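Local coordinates for protein ABC sugar (Ribose) transporter, periplasmic substrate-binding subunit (Rhodobacter sphaeroides, PDB 3L49) that probably binds a sugar or related carbohydrate in the periplasm as the substrate-capturing subunit of an ABC transporter, although its bound ligand is unidentified, at residues T180-L183 against T184-P187; V201-I204 against G205-Q208. All blocks are in the same frame, centred on the assembly; numbering follows the deposited sequence.

How the contacts relate
Both contacts are local, between residues about one turn apart, and their helices pack against each other in the same lobe of the periplasmic binding protein fold: 180-187 spans the last turns and exit of helix 171-185, while 201-208 lies wholly within helix 200-212. Their centres are 15 Å apart. Contact 1 is a surface contact, where a ring, a thioether and the chain of a lysine lie together beside a helix end followed by a loop proline. Contact 2 is largely buried, its residues small or apolar apart from a threonine hydroxyl and a glutamine amide. Each has one threonine turned back onto a carbonyl four residues earlier, exposed in contact 1 and buried in contact 2.

Contact 1: T180-L183 against T184-P187; sequences TDML and TKYP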
loop_
_atom_site.group_PDB
_atom_site.type_symbol
_atom_site.label_atom_id
_atom_site.label_comp_id
_atom_site.label_asym_id
_atom_site.label_seq_id
_atom_site.Cartn_x
_atom_site.Cartn_y
_atom_site.Cartn_z
ATOM N N THR A 180 19.353 -6.620 -10.442
ATOM C CA THR A 180 20.709 -6.896 -10.920
ATOM C C THR A 180 20.879 -8.366 -11.350
ATOM O O THR A 180 21.448 -8.638 -12.410
ATOM C CB THR A 180 21.769 -6.518 -9.849
ATOM O OG1 THR A 180 21.498 -5.205 -9.335
ATOM C CG2 THR A 180 23.176 -6.550 -10.443
ATOM N N ASP A 181 20.371 -9.291 -10.532
ATOM C CA ASP A 181 20.348 -10.721 -10.857
ATOM C C ASP A 181 19.622 -10.969 -12.172
ATOM O O ASP A 181 20.100 -11.709 -13.027
ATOM C CB ASP A 181 19.642 -11.523 -9.753
ATOM C CG ASP A 181 20.438 -11.591 -8.456
ATOM O OD1 ASP A 181 21.594 -11.104 -8.421
ATOM O OD2 ASP A 181 19.896 -12.135 -7.464
ATOM N N MET A 182 18.476 -10.313 -12.325
ATOM C CA MET A 182 17.578 -10.545 -13.445
ATOM C C MET A 182 18.090 -9.923 -14.740
ATOM O O MET A 182 17.836 -10.452 -15.824
ATOM C CB MET A 182 16.177 -10.040 -13.087
ATOM C CG MET A 182 15.035 -10.967 -13.507
ATOM S SD MET A 182 15.128 -12.716 -13.030
ATOM C CE MET A 182 15.298 -12.630 -11.252
ATOM N N LEU A 183 18.819 -8.814 -14.621
ATOM C CA LEU A 183 19.486 -8.182 -15.768
ATOM C C LEU A 183 20.676 -9.009 -16.256
ATOM O O LEU A 183 21.014 -8.980 -17.441
ATOM C CB LEU A 183 19.963 -6.772 -15.414
ATOM C CG LEU A 183 18.918 -5.665 -15.236
ATOM C CD1 LEU A 183 19.492 -4.495 -14.442
ATOM C CD2 LEU A 183 18.373 -5.193 -16.580
ATOM N N THR A 184 21.314 -9.723 -15.327
ATOM C CA THR A 184 22.391 -10.659 -15.651
ATOM C C THR A 184 21.807 -11.851 -16.400
ATOM O O THR A 184 22.347 -12.263 -17.435
ATOM C CB THR A 184 23.160 -11.121 -14.376
ATOM O OG1 THR A 184 23.952 -10.037 -13.880
ATOM C CG2 THR A 184 24.081 -12.307 -14.666
ATOM N N LYS A 185 20.691 -12.370 -15.884
ATOM C CA LYS A 185 19.992 -13.502 -16.493
ATOM C C LYS A 185 19.409 -13.140 -17.865
ATOM O O LYS A 185 19.454 -13.952 -18.786
ATOM C CB LYS A 185 18.904 -14.055 -15.554
ATOM C CG LYS A 185 18.385 -15.440 -15.956
ATOM C CD LYS A 185 17.154 -15.883 -15.154
ATOM C CE LYS A 185 17.490 -16.862 -14.030
ATOM N NZ LYS A 185 17.983 -16.187 -12.794
ATOM N N TYR A 186 18.894 -11.917 -17.999
ATOM C CA TYR A 186 18.328 -11.437 -19.268
ATOM C C TYR A 186 19.021 -10.167 -19.785
ATOM O O TYR A 186 18.506 -9.056 -19.609
ATOM C CB TYR A 186 16.818 -11.213 -19.136
ATOM C CG TYR A 186 16.079 -12.399 -18.577
ATOM C CD1 TYR A 186 15.943 -13.575 -19.320
ATOM C CD2 TYR A 186 15.521 -12.351 -17.301
ATOM C CE1 TYR A 186 15.269 -14.679 -18.802
ATOM C CE2 TYR A 186 14.845 -13.443 -16.773
ATOM C CZ TYR A 186 14.722 -14.606 -17.529
ATOM O OH TYR A 186 14.053 -15.688 -17.008
ATOM N N PRO A 187 20.183 -10.329 -20.446
ATOM C CA PRO A 187 20.986 -9.174 -20.852
ATOM C C PRO A 187 20.541 -8.478 -22.144
ATOM O O PRO A 187 20.823 -7.294 -22.319
ATOM C CB PRO A 187 22.381 -9.771 -21.031
ATOM C CG PRO A 187 22.134 -11.199 -21.416
ATOM C CD PRO A 187 20.805 -11.609 -20.843
#
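Tyr186 lies alongside Met182, one turn earlier, the two side chains pointing the same way. Chi1 of -52° sets its CG beside the backbone N, and Tyr186 N bonds Met182 O at 2.8 Å. Tyr186 CB lies 3.5 Å from Met182 O; CG and then CD2 pass the same oxygen, which sits oblique to the ring. Further out, Tyr186 CE2 meets Met182 SD at 3.8 Å, a Met-aromatic contact in which the sulfur lies well off the ring normal (74°). Over the centre of one ring face rides Lys185 CG, a methylene that can cover an aromatic surface while the chain bends at chi3 and chi4 beyond it. The Tyr186 side chain also touches Asp191 in the following loop.

These residues finish helix 171-185, which belongs to the crossover from strand 157-159 to strand 194-197 in the alpha/beta lobe of this binding protein. Tyr186 is the first residue to leave helical angles, and Pro187 suits a place where the helix has already ended: its N has no hydrogen and could not continue the helical bonding to Leu183 O; Pro187 CA approaches that oxygen instead, at 3.4 Å. Leu183 turns its apolar branches to Leu210 and Ala213. Exposed Thr184 uses its hydroxyl locally: OG1 (3.2 Å) and N (3.1 Å) of Thr184 both bond Thr180 O, reaching it from opposite faces of the carbonyl plane.

Contact 2: V201-I204 against G205-Q208; sequences VPMI and GATQ
A chi1 of -49° sets OG1 of Thr207 opposite its own carbonyl carbon and beside its backbone N, from where the hydroxyl bends back to Met203 O; chi1 of Gln208, -79°, likewise lays that side chain along Ile204. Both pairs belong to helix 200-212, the helix of a beta-alpha-beta crossover between strands 194-197 and 219-222 in the alpha/beta fold of periplasmic binding proteins.

Met203 O is gripped twice. Thr207 N reaches it at 3.0 Å from above the carbonyl plane. Thr207 OG1 also bonds Met203 O, tilted 23° from that plane; the modelled 2.5 Å is unusually short, and its exact value is doubtful. Threonine suits this buried position because its hydroxyl can spend its proton on the helix itself and still bond Thr220 OG1 on strand 219-222, while the side chain packs on Phe229 and Pro239. A valine in its place would keep the branched shape but lose the hydroxyl, and would probably leave Thr220 OG1 without this partner and Met203 O with a single donor from this residue.

Ala206 presents only a methyl, small enough to lie against Val179 of helix 171-185; Met203 CE comes within 4.0 Å of Ala206 CB. The methionine side chain also touches Ile195 and Ala197 of strand 194-197, where a flexible apolar chain can fit between helix and strand. Ile204 turns to helix 227-234, touching Glu228 and Met232. Gln208 N bonds Ile204 O at 3.2 Å. Gln208 CG passes 3.4 Å from Ile204 O, and beyond it Gln208 OE1 lies alongside Ile204 CG2, 3.8 Å away.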
loop_
_atom_site.group_PDB
_atom_site.type_symbol
_atom_site.label_atom_id
_atom_site.label_comp_id
_atom_site.label_asym_id
_atom_site.label_seq_id
_atom_site.Cartn_x
_atom_site.Cartn_y
_atom_site.Cartn_z
ATOM N N VAL A 201 8.329 1.599 -2.735
ATOM C CA VAL A 201 9.639 1.460 -2.106
ATOM C C VAL A 201 10.598 0.488 -2.832
ATOM O O VAL A 201 11.724 0.890 -3.128
ATOM C CB VAL A 201 9.507 1.266 -0.550
ATOM C CG1 VAL A 201 10.845 1.063 0.124
ATOM C CG2 VAL A 201 8.803 2.477 0.068
ATOM N N PRO A 202 10.147 -0.745 -3.188
ATOM C CA PRO A 202 11.053 -1.585 -3.993
ATOM C C PRO A 202 11.402 -1.011 -5.371
ATOM O O PRO A 202 12.484 -1.282 -5.897
ATOM C CB PRO A 202 10.276 -2.906 -4.155
ATOM C CG PRO A 202 8.862 -2.563 -3.874
ATOM C CD PRO A 202 8.880 -1.445 -2.891
ATOM N N MET A 203 10.505 -0.214 -5.945
ATOM C CA MET A 203 10.757 0.376 -7.256
ATOM C C MET A 203 11.825 1.462 -7.210
ATOM O O MET A 203 12.457 1.741 -8.226
ATOM C CB MET A 203 9.453 0.855 -7.916
ATOM C CG MET A 203 8.465 -0.262 -8.274
ATOM S SD MET A 203 9.140 -1.533 -9.369
ATOM C CE MET A 203 9.734 -2.781 -8.237
ATOM N N ILE A 204 12.035 2.051 -6.028
ATOM C CA ILE A 204 13.143 2.988 -5.809
ATOM C C ILE A 204 14.477 2.266 -6.030
ATOM O O ILE A 204 15.349 2.769 -6.734
ATOM C CB ILE A 204 13.084 3.658 -4.411
ATOM C CG1 ILE A 204 11.848 4.555 -4.299
ATOM C CG2 ILE A 204 14.330 4.515 -4.157
ATOM C CD1 ILE A 204 11.379 4.802 -2.861
ATOM N N GLY A 205 14.593 1.070 -5.459
ATOM C CA GLY A 205 15.743 0.202 -5.666
ATOM C C GLY A 205 15.894 -0.305 -7.083
ATOM O O GLY A 205 16.997 -0.294 -7.635
ATOM N N ALA A 206 14.786 -0.739 -7.675
ATOM C CA ALA A 206 14.788 -1.287 -9.040
ATOM C C ALA A 206 15.269 -0.253 -10.053
ATOM O O ALA A 206 16.056 -0.569 -10.943
ATOM C CB ALA A 206 13.400 -1.808 -9.413
ATOM N N THR A 207 14.817 0.985 -9.876
ATOM C CA THR A 207 15.231 2.121 -10.698
ATOM C C THR A 207 16.726 2.396 -10.559
ATOM O O THR A 207 17.420 2.557 -11.571
ATOM C CB THR A 207 14.421 3.379 -10.328
ATOM O OG1 THR A 207 13.031 3.048 -10.305
ATOM C CG2 THR A 207 14.647 4.510 -11.321
ATOM N N GLN A 208 17.209 2.435 -9.310
ATOM C CA GLN A 208 18.632 2.635 -9.015
ATOM C C GLN A 208 19.523 1.594 -9.708
ATOM O O GLN A 208 20.558 1.954 -10.291
ATOM C CB GLN A 208 18.867 2.620 -7.511
ATOM C CG GLN A 208 18.497 3.927 -6.799
ATOM C CD GLN A 208 18.392 3.768 -5.286
ATOM O OE1 GLN A 208 18.060 4.721 -4.570
ATOM N NE2 GLN A 208 18.666 2.557 -4.791
#